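Local coordinates for uncharacterized protein Tm1382 (Thermotoga maritima, PDB 3E57) that is of unknown function but, as a putative Nudix hydrolase, probably cleaves nucleoside diphosphates linked to another moiety, at residues B[52-57]-B[107-112]; B[19-24]-B[45-50]; B[164-169]-B[175-180]; B[97-102]-B[186-191]. All blocks are in the same frame, centred on the assembly; numbering follows the deposited sequence.

Contact 1. Residues B[52-57]-B[107-112]; sequences GFFRER and VREGDG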
loop_
_atom_site.group_PDB
_atom_site.type_symbol
_atom_site.label_atom_id
_atom_site.label_comp_id
_atom_site.label_asym_id
_atom_site.label_seq_id
_atom_site.Cartn_x
_atom_site.Cartn_y
_atom_site.Cartn_z
ATOM N N GLY B 52 7.629 -17.413 14.200
ATOM C CA GLY B 52 8.984 -16.941 13.962
ATOM C C GLY B 52 10.025 -18.017 14.202
ATOM O O GLY B 52 9.860 -18.863 15.084
ATOM N N PHE B 53 11.081 -17.990 13.393
ATOM C CA PHE B 53 12.258 -18.835 13.598
ATOM C C PHE B 53 13.467 -18.149 12.968
ATOM O O PHE B 53 13.313 -17.153 12.254
ATOM C CB PHE B 53 12.041 -20.248 13.030
ATOM C CG PHE B 53 11.807 -20.296 11.537
ATOM C CD1 PHE B 53 12.806 -20.735 10.676
ATOM C CD2 PHE B 53 10.581 -19.929 11.000
ATOM C CE1 PHE B 53 12.594 -20.790 9.306
ATOM C CE2 PHE B 53 10.361 -19.983 9.628
ATOM C CZ PHE B 53 11.370 -20.414 8.780
ATOM N N PHE B 54 14.666 -18.657 13.245
ATOM C CA PHE B 54 15.890 -18.030 12.744
ATOM C C PHE B 54 16.576 -18.865 11.671
ATOM O O PHE B 54 16.537 -20.093 11.711
ATOM C CB PHE B 54 16.846 -17.724 13.892
ATOM C CG PHE B 54 16.291 -16.754 14.886
ATOM C CD1 PHE B 54 16.497 -15.390 14.735
ATOM C CD2 PHE B 54 15.543 -17.199 15.962
ATOM C CE1 PHE B 54 15.972 -14.485 15.652
ATOM C CE2 PHE B 54 15.011 -16.302 16.884
ATOM C CZ PHE B 54 15.230 -14.941 16.728
ATOM N N ARG B 55 17.189 -18.177 10.709
ATOM C CA ARG B 55 17.870 -18.802 9.574
ATOM C C ARG B 55 19.011 -17.915 9.090
ATOM O O ARG B 55 18.977 -16.698 9.267
ATOM C CB ARG B 55 16.896 -19.036 8.412
ATOM C CG ARG B 55 15.923 -20.205 8.601
ATOM C CD ARG B 55 16.636 -21.564 8.644
ATOM N NE ARG B 55 15.693 -22.686 8.753
ATOM C CZ ARG B 55 15.334 -23.297 9.887
ATOM N NH1 ARG B 55 15.828 -22.921 11.065
ATOM N NH2 ARG B 55 14.466 -24.304 9.843
ATOM N N GLU B 56 20.013 -18.538 8.475
ATOM C CA GLU B 56 21.148 -17.824 7.890
ATOM C C GLU B 56 20.673 -16.750 6.914
ATOM O O GLU B 56 19.817 -17.014 6.074
ATOM C CB GLU B 56 22.070 -18.817 7.168
ATOM C CG GLU B 56 23.225 -18.191 6.384
ATOM C CD GLU B 56 24.208 -17.430 7.255
ATOM O OE1 GLU B 56 24.345 -17.769 8.455
ATOM O OE2 GLU B 56 24.861 -16.503 6.722
ATOM N N ARG B 57 21.252 -15.554 7.027
ATOM C CA ARG B 57 20.839 -14.386 6.237
ATOM C C ARG B 57 21.040 -14.593 4.740
ATOM O O ARG B 57 20.132 -14.341 3.948
ATOM C CB ARG B 57 21.605 -13.135 6.690
ATOM C CG ARG B 57 21.233 -11.850 5.945
ATOM C CD ARG B 57 21.801 -10.620 6.643
ATOM N NE ARG B 57 21.683 -9.407 5.832
ATOM C CZ ARG B 57 22.050 -8.185 6.229
ATOM N NH1 ARG B 57 22.566 -7.986 7.442
ATOM N NH2 ARG B 57 21.898 -7.148 5.412
ATOM N N VAL B 107 16.638 -8.885 12.728
ATOM C CA VAL B 107 16.674 -9.366 14.103
ATOM C C VAL B 107 17.578 -10.596 14.118
ATOM O O VAL B 107 17.396 -11.506 13.315
ATOM C CB VAL B 107 15.262 -9.706 14.621
ATOM C CG1 VAL B 107 15.328 -10.322 16.018
ATOM C CG2 VAL B 107 14.383 -8.448 14.610
ATOM N N ARG B 108 18.558 -10.600 15.020
ATOM C CA ARG B 108 19.551 -11.673 15.086
ATOM C C ARG B 108 19.178 -12.674 16.163
ATOM O O ARG B 108 18.610 -12.315 17.193
ATOM C CB ARG B 108 20.933 -11.110 15.399
ATOM C CG ARG B 108 21.460 -10.120 14.374
ATOM C CD ARG B 108 22.696 -9.423 14.911
ATOM N NE ARG B 108 23.167 -8.353 14.036
ATOM C CZ ARG B 108 23.990 -7.372 14.412
ATOM N NH1 ARG B 108 24.444 -7.294 15.661
ATOM N NH2 ARG B 108 24.353 -6.445 13.530
ATOM N N GLU B 109 19.527 -13.932 15.926
ATOM C CA GLU B 109 19.254 -15.018 16.879
ATOM C C GLU B 109 19.763 -14.746 18.297
ATOM O O GLU B 109 19.137 -15.168 19.278
ATOM C CB GLU B 109 19.856 -16.324 16.362
ATOM C CG GLU B 109 19.361 -17.555 17.099
ATOM C CD GLU B 109 19.770 -18.839 16.416
ATOM O OE1 GLU B 109 20.766 -18.824 15.662
ATOM O OE2 GLU B 109 19.088 -19.862 16.640
ATOM N N GLY B 110 20.892 -14.048 18.395
ATOM C CA GLY B 110 21.488 -13.697 19.676
ATOM C C GLY B 110 20.858 -12.513 20.384
ATOM O O GLY B 110 21.296 -12.144 21.469
ATOM N N ASP B 111 19.837 -11.905 19.780
ATOM C CA ASP B 111 19.152 -10.779 20.409
ATOM C C ASP B 111 18.225 -11.225 21.528
ATOM O O ASP B 111 17.949 -10.444 22.438
ATOM C CB ASP B 111 18.348 -9.977 19.378
ATOM C CG ASP B 111 19.228 -9.221 18.406
ATOM O OD1 ASP B 111 20.322 -8.761 18.801
ATOM O OD2 ASP B 111 18.803 -9.063 17.241
ATOM N N GLY B 112 17.729 -12.460 21.461
ATOM C CA GLY B 112 16.880 -12.985 22.527
ATOM C C GLY B 112 16.574 -14.470 22.464
ATOM O O GLY B 112 16.850 -15.141 21.463
#
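The backbones of strand 53-56 and loop 107-112 come nearest at F54 and E109, whose CA atoms lie 6.1 Å apart; strand 17-22 bonds through its backbone to both segments. F54 carries the contact. Its ring lies flat against the start of E109, with E109 CA 3.8 Å from the ring centroid and 23° off the normal, a CH-pi contact over one face. With CG anti to the backbone N (chi1 -167°), the aliphatic part of E109 runs on across the ring, E109 CG being 3.9 Å from F54 CG. At the ring edge F54 CE1 meets V107 O at 4.0 Å, and the same carbon touches V107 CG1. A flat aromatic suits this place because it can cover peptide, methylene and methyl groups at once. The loop keeps its own shape: R108 N donates to D111 OD2 at 2.7 Å, and D111 N returns a bond to R108 O at 2.9 Å. D111 OD1 makes a salt bridge with R125 on helix 115-130. The carboxylate of E109 goes to R17, also by a salt bridge. The chemistry is thus divided: the methylenes of E109 pack on the ring while its charge is probably balanced by R17 of strand 17-22, and the joint between the segments is apolar and weakly directional.

Contact 2. Residues B[19-24]-B[45-50]; sequences LVVKTE and LNFLDQ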
loop_
_atom_site.group_PDB
_atom_site.type_symbol
_atom_site.label_atom_id
_atom_site.label_comp_id
_atom_site.label_asym_id
_atom_site.label_seq_id
_atom_site.Cartn_x
_atom_site.Cartn_y
_atom_site.Cartn_z
ATOM N N LEU B 19 15.833 -13.460 12.128
ATOM C CA LEU B 19 14.420 -13.791 12.315
ATOM C C LEU B 19 13.657 -13.761 10.993
ATOM O O LEU B 19 13.715 -12.778 10.236
ATOM C CB LEU B 19 13.756 -12.831 13.317
ATOM C CG LEU B 19 12.280 -13.057 13.688
ATOM C CD1 LEU B 19 12.086 -14.400 14.383
ATOM C CD2 LEU B 19 11.765 -11.926 14.565
ATOM N N VAL B 20 12.928 -14.845 10.741
ATOM C CA VAL B 20 12.105 -14.982 9.550
ATOM C C VAL B 20 10.759 -15.599 9.906
ATOM O O VAL B 20 10.594 -16.151 10.986
ATOM C CB VAL B 20 12.812 -15.852 8.485
ATOM C CG1 VAL B 20 14.089 -15.181 8.023
ATOM C CG2 VAL B 20 13.117 -17.270 9.028
ATOM N N VAL B 21 9.794 -15.464 9.001
ATOM C CA VAL B 21 8.553 -16.233 9.051
ATOM C C VAL B 21 8.294 -16.818 7.671
ATOM O O VAL B 21 8.777 -16.292 6.677
ATOM C CB VAL B 21 7.338 -15.382 9.475
ATOM C CG1 VAL B 21 7.490 -14.903 10.900
ATOM C CG2 VAL B 21 7.138 -14.203 8.522
ATOM N N LYS B 22 7.562 -17.927 7.617
ATOM C CA LYS B 22 7.134 -18.494 6.342
ATOM C C LYS B 22 6.099 -17.552 5.748
ATOM O O LYS B 22 5.234 -17.050 6.461
ATOM C CB LYS B 22 6.538 -19.900 6.516
ATOM C CG LYS B 22 7.546 -20.962 6.952
ATOM C CD LYS B 22 7.055 -22.403 6.679
ATOM C CE LYS B 22 5.762 -22.755 7.431
ATOM N NZ LYS B 22 5.446 -24.237 7.370
ATOM N N THR B 23 6.201 -17.304 4.448
ATOM C CA THR B 23 5.246 -16.458 3.760
ATOM C C THR B 23 3.833 -17.022 3.894
ATOM O O THR B 23 2.886 -16.267 4.116
ATOM C CB THR B 23 5.630 -16.280 2.279
ATOM O OG1 THR B 23 6.962 -15.761 2.191
ATOM C CG2 THR B 23 4.682 -15.322 1.589
ATOM N N GLU B 24 3.685 -18.344 3.806
ATOM C CA GLU B 24 2.360 -18.959 3.958
ATOM C C GLU B 24 1.741 -18.667 5.331
ATOM O O GLU B 24 0.541 -18.400 5.418
ATOM C CB GLU B 24 2.385 -20.471 3.668
ATOM C CG GLU B 24 3.249 -21.316 4.594
ATOM C CD GLU B 24 3.218 -22.803 4.222
ATOM O OE1 GLU B 24 2.139 -23.428 4.351
ATOM O OE2 GLU B 24 4.273 -23.341 3.807
ATOM N N LEU B 45 3.342 -9.575 17.883
ATOM C CA LEU B 45 4.353 -10.223 18.725
ATOM C C LEU B 45 3.997 -11.684 18.989
ATOM O O LEU B 45 4.869 -12.553 18.970
ATOM C CB LEU B 45 4.522 -9.483 20.050
ATOM C CG LEU B 45 5.175 -8.105 20.016
ATOM C CD1 LEU B 45 5.226 -7.554 21.433
ATOM C CD2 LEU B 45 6.569 -8.149 19.371
ATOM N N ASN B 46 2.711 -11.940 19.228
ATOM C CA ASN B 46 2.183 -13.305 19.345
ATOM C C ASN B 46 2.430 -14.090 18.064
ATOM O O ASN B 46 2.846 -15.243 18.105
ATOM C CB ASN B 46 0.683 -13.274 19.648
ATOM C CG ASN B 46 0.384 -12.864 21.081
ATOM O OD1 ASN B 46 1.264 -12.904 21.951
ATOM N ND2 ASN B 46 -0.864 -12.472 21.338
ATOM N N PHE B 47 2.187 -13.447 16.922
ATOM C CA PHE B 47 2.472 -14.048 15.615
ATOM C C PHE B 47 3.933 -14.457 15.489
ATOM O O PHE B 47 4.240 -15.546 14.992
ATOM C CB PHE B 47 2.073 -13.081 14.489
ATOM C CG PHE B 47 2.647 -13.432 13.157
ATOM C CD1 PHE B 47 2.036 -14.382 12.353
ATOM C CD2 PHE B 47 3.784 -12.789 12.682
ATOM C CE1 PHE B 47 2.562 -14.713 11.107
ATOM C CE2 PHE B 47 4.312 -13.119 11.446
ATOM C CZ PHE B 47 3.697 -14.079 10.655
ATOM N N LEU B 48 4.839 -13.599 15.957
ATOM C CA LEU B 48 6.268 -13.908 15.937
ATOM C C LEU B 48 6.605 -15.100 16.831
ATOM O O LEU B 48 7.354 -15.976 16.437
ATOM C CB LEU B 48 7.103 -12.700 16.382
ATOM C CG LEU B 48 7.123 -11.477 15.470
ATOM C CD1 LEU B 48 8.056 -10.418 16.064
ATOM C CD2 LEU B 48 7.537 -11.890 14.056
ATOM N N ASP B 49 6.061 -15.122 18.039
ATOM C CA ASP B 49 6.328 -16.234 18.952
ATOM C C ASP B 49 5.788 -17.550 18.409
ATOM O O ASP B 49 6.400 -18.597 18.612
ATOM C CB ASP B 49 5.758 -15.951 20.339
ATOM C CG ASP B 49 6.729 -15.189 21.227
ATOM O OD1 ASP B 49 7.961 -15.256 20.978
ATOM O OD2 ASP B 49 6.246 -14.526 22.180
ATOM N N GLN B 50 4.657 -17.486 17.714
ATOM C CA GLN B 50 4.006 -18.667 17.161
ATOM C C GLN B 50 4.627 -19.166 15.843
ATOM O O GLN B 50 4.684 -20.371 15.594
ATOM C CB GLN B 50 2.526 -18.380 16.976
ATOM C CG GLN B 50 1.700 -19.576 16.579
ATOM C CD GLN B 50 0.225 -19.286 16.562
ATOM O OE1 GLN B 50 -0.198 -18.130 16.465
ATOM N NE2 GLN B 50 -0.579 -20.338 16.649
#
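V21 meets F47 where helix 41-51 lies across strand 17-22, an alpha/beta packing in which the helix covers one face of the mixed sheet. The short axes are 9.4 Å apart and run almost at right angles, 86°. V21 CG1 touches F47 CE2 at 3.7 Å, and V21 CB reaches F47 CZ at 4.0 Å, so the far end of the ring rests against the branched head of the valine. Holding CG anti to the backbone N (chi1 164°) sends the phenylalanine ring out from the helix to that point. One helical residue on, L48 CD2 touches two strand side chains, 4.3 Å from L19 CD2 and 4.4 Å from V21 CG1. L19 and V21 alternate with V20 along the strand and so share the helix-facing side. The small branched V21 fits against the F47 ring, while the leucines meet through their terminal methyls; all four are apolar, as a buried strand-helix interface needs. In the next shell F30 meets F47 edge-to-face, and Y51 also touches its ring. F119 of helix 115-130 packs on L48, and V69 of the neighbouring strand touches both L19 and L48. On the helix's polar side, D49 OD1 accepts a hydrogen bond from the backbone N of R116.

Contact 3. Residues B[164-169]-B[175-180]; sequences GKFFSV and FEWELI
F166 and W177 carry the aromatic part of this contact, a T-shaped pair in which the edge of F166 points at the face of W177. The ring of F166 and the six-membered ring of W177 have centroids 5.0 Å apart and planes at 60°, and F166 CE2 comes 3.6 Å from W177 CD2. With CG anti to the backbone N (chi1 173°), F166 extends its ring toward the indole. On the indole's opposite face sits E176 OE2, which also accepts a nearly straight hydrogen bond of 3.2 Å from W177 N. Aliphatic packing flanks the pair. V169 CG1 presses on W177 CD1 at 3.4 Å, a tight approach, and L179 CD1 touches F166 CD2 at 4.3 Å. The two strands run nearly antiparallel but pair with different partners in the curled Nudix sheet, 165-169 with strand 131-145 and 176-181 with strand 80-85, so side chains rather than backbone hydrogen bonds close the gap. A broad indole suits this gap, taking an aromatic edge on its face and a valine methyl beside it. With W177 cut back to an alanine, F166 would probably lose the face it meets and V169 CG1 its neighbour, opening a gap between the strands. Among backbone features, F167 and S168 both face D132 in a classic beta bulge, and V169 N is buried without a polar partner.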
loop_
_atom_site.group_PDB
_atom_site.type_symbol
_atom_site.label_atom_id
_atom_site.label_comp_id
_atom_site.label_asym_id
_atom_site.label_seq_id
_atom_site.Cartn_x
_atom_site.Cartn_y
_atom_site.Cartn_z
ATOM N N GLY B 164 11.437 11.253 20.222
ATOM C CA GLY B 164 12.474 11.496 21.219
ATOM C C GLY B 164 13.383 12.667 20.925
ATOM O O GLY B 164 12.981 13.641 20.287
ATOM N N LYS B 165 14.610 12.575 21.419
ATOM C CA LYS B 165 15.635 13.547 21.110
ATOM C C LYS B 165 16.600 12.847 20.182
ATOM O O LYS B 165 17.046 11.741 20.482
ATOM C CB LYS B 165 16.362 14.016 22.388
ATOM C CG LYS B 165 17.185 15.298 22.194
ATOM C CD LYS B 165 16.372 16.579 22.501
ATOM C CE LYS B 165 16.682 17.716 21.510
ATOM N NZ LYS B 165 18.121 18.113 21.452
ATOM N N PHE B 166 16.883 13.471 19.044
ATOM C CA PHE B 166 17.893 12.988 18.116
ATOM C C PHE B 166 19.159 13.803 18.335
ATOM O O PHE B 166 19.096 15.024 18.412
ATOM C CB PHE B 166 17.430 13.142 16.659
ATOM C CG PHE B 166 18.497 12.823 15.659
ATOM C CD1 PHE B 166 18.716 11.514 15.254
ATOM C CD2 PHE B 166 19.308 13.825 15.144
ATOM C CE1 PHE B 166 19.718 11.214 14.355
ATOM C CE2 PHE B 166 20.307 13.526 14.241
ATOM C CZ PHE B 166 20.513 12.220 13.849
ATOM N N PHE B 167 20.302 13.127 18.416
ATOM C CA PHE B 167 21.584 13.802 18.640
ATOM C C PHE B 167 22.456 13.757 17.402
ATOM O O PHE B 167 22.922 14.800 16.938
ATOM C CB PHE B 167 22.319 13.181 19.827
ATOM C CG PHE B 167 21.575 13.305 21.119
ATOM C CD1 PHE B 167 21.471 14.536 21.754
ATOM C CD2 PHE B 167 20.966 12.199 21.696
ATOM C CE1 PHE B 167 20.777 14.663 22.946
ATOM C CE2 PHE B 167 20.270 12.312 22.887
ATOM C CZ PHE B 167 20.174 13.550 23.517
ATOM N N SER B 168 22.670 12.558 16.864
ATOM C CA SER B 168 23.487 12.394 15.662
ATOM C C SER B 168 23.392 10.991 15.068
ATOM O O SER B 168 22.824 10.080 15.671
ATOM C CB SER B 168 24.960 12.678 15.981
ATOM O OG SER B 168 25.500 11.665 16.817
ATOM N N VAL B 169 23.974 10.829 13.884
ATOM C CA VAL B 169 24.154 9.505 13.295
ATOM C C VAL B 169 25.451 8.918 13.850
ATOM O O VAL B 169 26.405 9.649 14.124
ATOM C CB VAL B 169 24.157 9.535 11.735
ATOM C CG1 VAL B 169 22.916 10.242 11.222
ATOM C CG2 VAL B 169 25.423 10.187 11.176
ATOM N N PHE B 175 26.377 8.412 6.480
ATOM C CA PHE B 175 25.079 9.069 6.290
ATOM C C PHE B 175 25.138 10.553 6.588
ATOM O O PHE B 175 25.905 10.993 7.458
ATOM C CB PHE B 175 24.038 8.471 7.224
ATOM C CG PHE B 175 23.848 7.004 7.055
ATOM C CD1 PHE B 175 23.056 6.510 6.027
ATOM C CD2 PHE B 175 24.461 6.114 7.916
ATOM C CE1 PHE B 175 22.880 5.144 5.867
ATOM C CE2 PHE B 175 24.294 4.750 7.770
ATOM C CZ PHE B 175 23.504 4.260 6.743
ATOM N N GLU B 176 24.324 11.321 5.873
ATOM C CA GLU B 176 23.955 12.642 6.334
ATOM C C GLU B 176 22.519 12.554 6.793
ATOM O O GLU B 176 21.819 11.602 6.467
ATOM C CB GLU B 176 24.115 13.710 5.256
ATOM C CG GLU B 176 24.056 15.162 5.803
ATOM C CD GLU B 176 24.849 15.369 7.111
ATOM O OE1 GLU B 176 26.070 15.062 7.140
ATOM O OE2 GLU B 176 24.247 15.847 8.107
ATOM N N TRP B 177 22.108 13.531 7.590
ATOM C CA TRP B 177 20.780 13.563 8.159
ATOM C C TRP B 177 20.247 14.979 8.102
ATOM O O TRP B 177 21.001 15.943 7.975
ATOM C CB TRP B 177 20.813 13.071 9.607
ATOM C CG TRP B 177 21.724 13.880 10.476
ATOM C CD1 TRP B 177 23.040 13.630 10.744
ATOM C CD2 TRP B 177 21.393 15.086 11.171
ATOM N NE1 TRP B 177 23.545 14.600 11.576
ATOM C CE2 TRP B 177 22.557 15.510 11.846
ATOM C CE3 TRP B 177 20.229 15.853 11.286
ATOM C CZ2 TRP B 177 22.588 16.666 12.630
ATOM C CZ3 TRP B 177 20.260 17.006 12.066
ATOM C CH2 TRP B 177 21.432 17.400 12.726
ATOM N N GLU B 178 18.930 15.075 8.200
ATOM C CA GLU B 178 18.212 16.329 8.243
ATOM C C GLU B 178 17.009 16.064 9.113
ATOM O O GLU B 178 16.433 14.987 9.035
ATOM C CB GLU B 178 17.702 16.708 6.852
ATOM C CG GLU B 178 18.552 17.670 6.064
ATOM C CD GLU B 178 17.899 18.021 4.738
ATOM O OE1 GLU B 178 18.070 17.254 3.771
ATOM O OE2 GLU B 178 17.199 19.056 4.674
ATOM N N LEU B 179 16.623 17.037 9.927
ATOM C CA LEU B 179 15.335 16.985 10.610
ATOM C C LEU B 179 14.437 17.935 9.833
ATOM O O LEU B 179 14.747 19.113 9.720
ATOM C CB LEU B 179 15.449 17.415 12.077
ATOM C CG LEU B 179 16.053 16.381 13.029
ATOM C CD1 LEU B 179 16.491 17.035 14.330
ATOM C CD2 LEU B 179 15.076 15.262 13.318
ATOM N N ILE B 180 13.361 17.422 9.246
ATOM C CA ILE B 180 12.475 18.278 8.474
ATOM C C ILE B 180 11.138 18.422 9.168
ATOM O O ILE B 180 10.676 17.508 9.842
ATOM C CB ILE B 180 12.276 17.764 7.024
ATOM C CG1 ILE B 180 11.467 16.467 6.997
ATOM C CG2 ILE B 180 13.639 17.574 6.332
ATOM C CD1 ILE B 180 11.123 16.015 5.593
#

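Contact 4. Residues B[97-102]-B[186-191]; sequences NLYSLG and EKFSGV
Y99 offers a ring face to the edge of F188, a T-shaped pair with centroids 4.8 Å apart and planes at 67°. F188 CE1 stands 3.6 Å above the tyrosine plane, over the centre of the Y99 ring, and the neighbouring F188 CD1 lies 3.6 Å from Y99 CD2; two adjacent ring carbons therefore bear on the same face. In both residues CG is anti to the carbonyl carbon (chi1 -64° for Y99, -78° for F188), which turns the rings into the space between loop and helix. V191 comes at the tyrosine from another direction, its CG2 in the ring plane and 3.8 Å from Y99 CD2. Face and rim of one ring thus receive different partners, as a large flat side chain allows. The contact joins the loop leading to strand 103-104 with helix 185-189 and the residues after it, late in the Nudix domain. Around it, I83 and K85 of strand 80-85 and M192 also pack on Y99, while I180 of strand 176-181 lies against F188. Replacing Y99 by a serine would probably leave the edge of F188 and the V191 methyl without the surface they share, and set the phenylalanine freer to turn. Away from the ring pair, L98 CD2 comes to 3.2 Å from V191 O, a close packing contact. E186 O gathers two donors, S189 OG at 2.7 Å and G190 N at 3.2 Å, both on one face of its carbonyl plane. V191 N follows with a bond to F188 O at 3.0 Å.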
loop_
_atom_site.group_PDB
_atom_site.type_symbol
_atom_site.label_atom_id
_atom_site.label_comp_id
_atom_site.label_asym_id
_atom_site.label_seq_id
_atom_site.Cartn_x
_atom_site.Cartn_y
_atom_site.Cartn_z
ATOM N N ASN B 97 21.812 8.648 -4.615
ATOM C CA ASN B 97 21.448 8.543 -3.216
ATOM C C ASN B 97 20.122 9.234 -2.977
ATOM O O ASN B 97 20.011 10.454 -3.097
ATOM C CB ASN B 97 22.548 9.123 -2.340
ATOM C CG ASN B 97 23.851 8.331 -2.449
ATOM O OD1 ASN B 97 24.907 8.890 -2.759
ATOM N ND2 ASN B 97 23.770 7.023 -2.218
ATOM N N LEU B 98 19.108 8.421 -2.700
ATOM C CA LEU B 98 17.782 8.907 -2.381
ATOM C C LEU B 98 17.764 9.332 -0.928
ATOM O O LEU B 98 18.553 8.840 -0.117
ATOM C CB LEU B 98 16.741 7.808 -2.563
ATOM C CG LEU B 98 16.432 7.254 -3.956
ATOM C CD1 LEU B 98 16.159 5.761 -3.836
ATOM C CD2 LEU B 98 15.256 7.944 -4.580
ATOM N N TYR B 99 16.861 10.241 -0.602
ATOM C CA TYR B 99 16.525 10.481 0.792
ATOM C C TYR B 99 15.774 9.248 1.312
ATOM O O TYR B 99 14.992 8.621 0.588
ATOM C CB TYR B 99 15.642 11.703 0.931
ATOM C CG TYR B 99 16.273 13.024 0.513
ATOM C CD1 TYR B 99 17.317 13.584 1.234
ATOM C CD2 TYR B 99 15.776 13.727 -0.565
ATOM C CE1 TYR B 99 17.871 14.825 0.859
ATOM C CE2 TYR B 99 16.308 14.943 -0.949
ATOM C CZ TYR B 99 17.356 15.495 -0.233
ATOM O OH TYR B 99 17.873 16.721 -0.645
ATOM N N SER B 100 16.024 8.886 2.559
ATOM C CA SER B 100 15.320 7.757 3.157
ATOM C C SER B 100 14.680 8.151 4.486
ATOM O O SER B 100 15.124 9.087 5.161
ATOM C CB SER B 100 16.271 6.578 3.315
ATOM O OG SER B 100 17.258 6.883 4.264
ATOM N N LEU B 101 13.621 7.427 4.828
ATOM C CA LEU B 101 12.801 7.681 5.994
ATOM C C LEU B 101 12.599 6.320 6.636
ATOM O O LEU B 101 11.899 5.450 6.077
ATOM C CB LEU B 101 11.436 8.240 5.603
ATOM C CG LEU B 101 10.472 8.496 6.756
ATOM C CD1 LEU B 101 10.957 9.709 7.569
ATOM C CD2 LEU B 101 9.036 8.688 6.303
ATOM N N GLY B 102 13.224 6.122 7.778
ATOM C CA GLY B 102 13.114 4.866 8.478
ATOM C C GLY B 102 14.455 4.190 8.588
ATOM O O GLY B 102 15.214 4.139 7.618
ATOM N N GLU B 186 5.747 15.921 2.728
ATOM C CA GLU B 186 5.085 15.601 1.455
ATOM C C GLU B 186 6.035 15.808 0.258
ATOM O O GLU B 186 6.104 14.963 -0.641
ATOM C CB GLU B 186 3.822 16.443 1.298
ATOM C CG GLU B 186 3.065 16.250 -0.011
ATOM C CD GLU B 186 1.797 17.091 -0.055
ATOM O OE1 GLU B 186 0.794 16.662 0.547
ATOM O OE2 GLU B 186 1.801 18.176 -0.679
ATOM N N LYS B 187 6.759 16.923 0.255
ATOM C CA LYS B 187 7.792 17.201 -0.761
ATOM C C LYS B 187 8.818 16.066 -0.862
ATOM O O LYS B 187 9.078 15.527 -1.937
ATOM C CB LYS B 187 8.506 18.508 -0.394
ATOM C CG LYS B 187 9.689 18.828 -1.238
ATOM C CD LYS B 187 10.327 20.158 -0.865
ATOM C CE LYS B 187 11.176 20.044 0.385
ATOM N NZ LYS B 187 11.885 21.307 0.678
ATOM N N PHE B 188 9.389 15.691 0.276
ATOM C CA PHE B 188 10.376 14.602 0.314
ATOM C C PHE B 188 9.802 13.264 -0.109
ATOM O O PHE B 188 10.469 12.491 -0.798
ATOM C CB PHE B 188 11.026 14.495 1.703
ATOM C CG PHE B 188 12.081 15.517 1.947
ATOM C CD1 PHE B 188 13.417 15.209 1.757
ATOM C CD2 PHE B 188 11.740 16.801 2.363
ATOM C CE1 PHE B 188 14.383 16.134 1.970
ATOM C CE2 PHE B 188 12.699 17.743 2.589
ATOM C CZ PHE B 188 14.040 17.419 2.382
ATOM N N SER B 189 8.561 12.975 0.272
ATOM C CA SER B 189 7.936 11.710 -0.124
ATOM C C SER B 189 7.837 11.583 -1.640
ATOM O O SER B 189 7.889 10.479 -2.180
ATOM C CB SER B 189 6.533 11.556 0.491
ATOM O OG SER B 189 5.608 12.389 -0.181
ATOM N N GLY B 190 7.713 12.720 -2.321
ATOM C CA GLY B 190 7.667 12.755 -3.759
ATOM C C GLY B 190 8.915 12.228 -4.445
ATOM O O GLY B 190 8.823 11.773 -5.568
ATOM N N VAL B 191 10.076 12.303 -3.790
ATOM C CA VAL B 191 11.342 11.848 -4.389
ATOM C C VAL B 191 11.902 10.583 -3.739
ATOM O O VAL B 191 12.983 10.112 -4.080
ATOM C CB VAL B 191 12.406 12.958 -4.343
ATOM C CG1 VAL B 191 11.908 14.176 -5.122
ATOM C CG2 VAL B 191 12.749 13.346 -2.908
#

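How the contacts relate
The four contacts fall into two pairs, well apart in the fold. Contacts 1 and 2, with centres 11 Å apart, touch through strand 17-22, which is paired with strand 53-56; helix 41-51 leads directly into the latter. Contacts 3 and 4, centres 15 Å apart, touch where I180 meets F188, strand 176-181 running on to helix 185-189. Between the pairs the centres are about 28 to 32 Å apart. Contact 2 closes first along the chain; contacts 1 and 4 then alternate, and contact 3 falls between the two segments of contact 4. Contacts 1, 2 and 3 reach one mixed sheet, which thus connects the N-terminal strands with the late part of the Nudix domain.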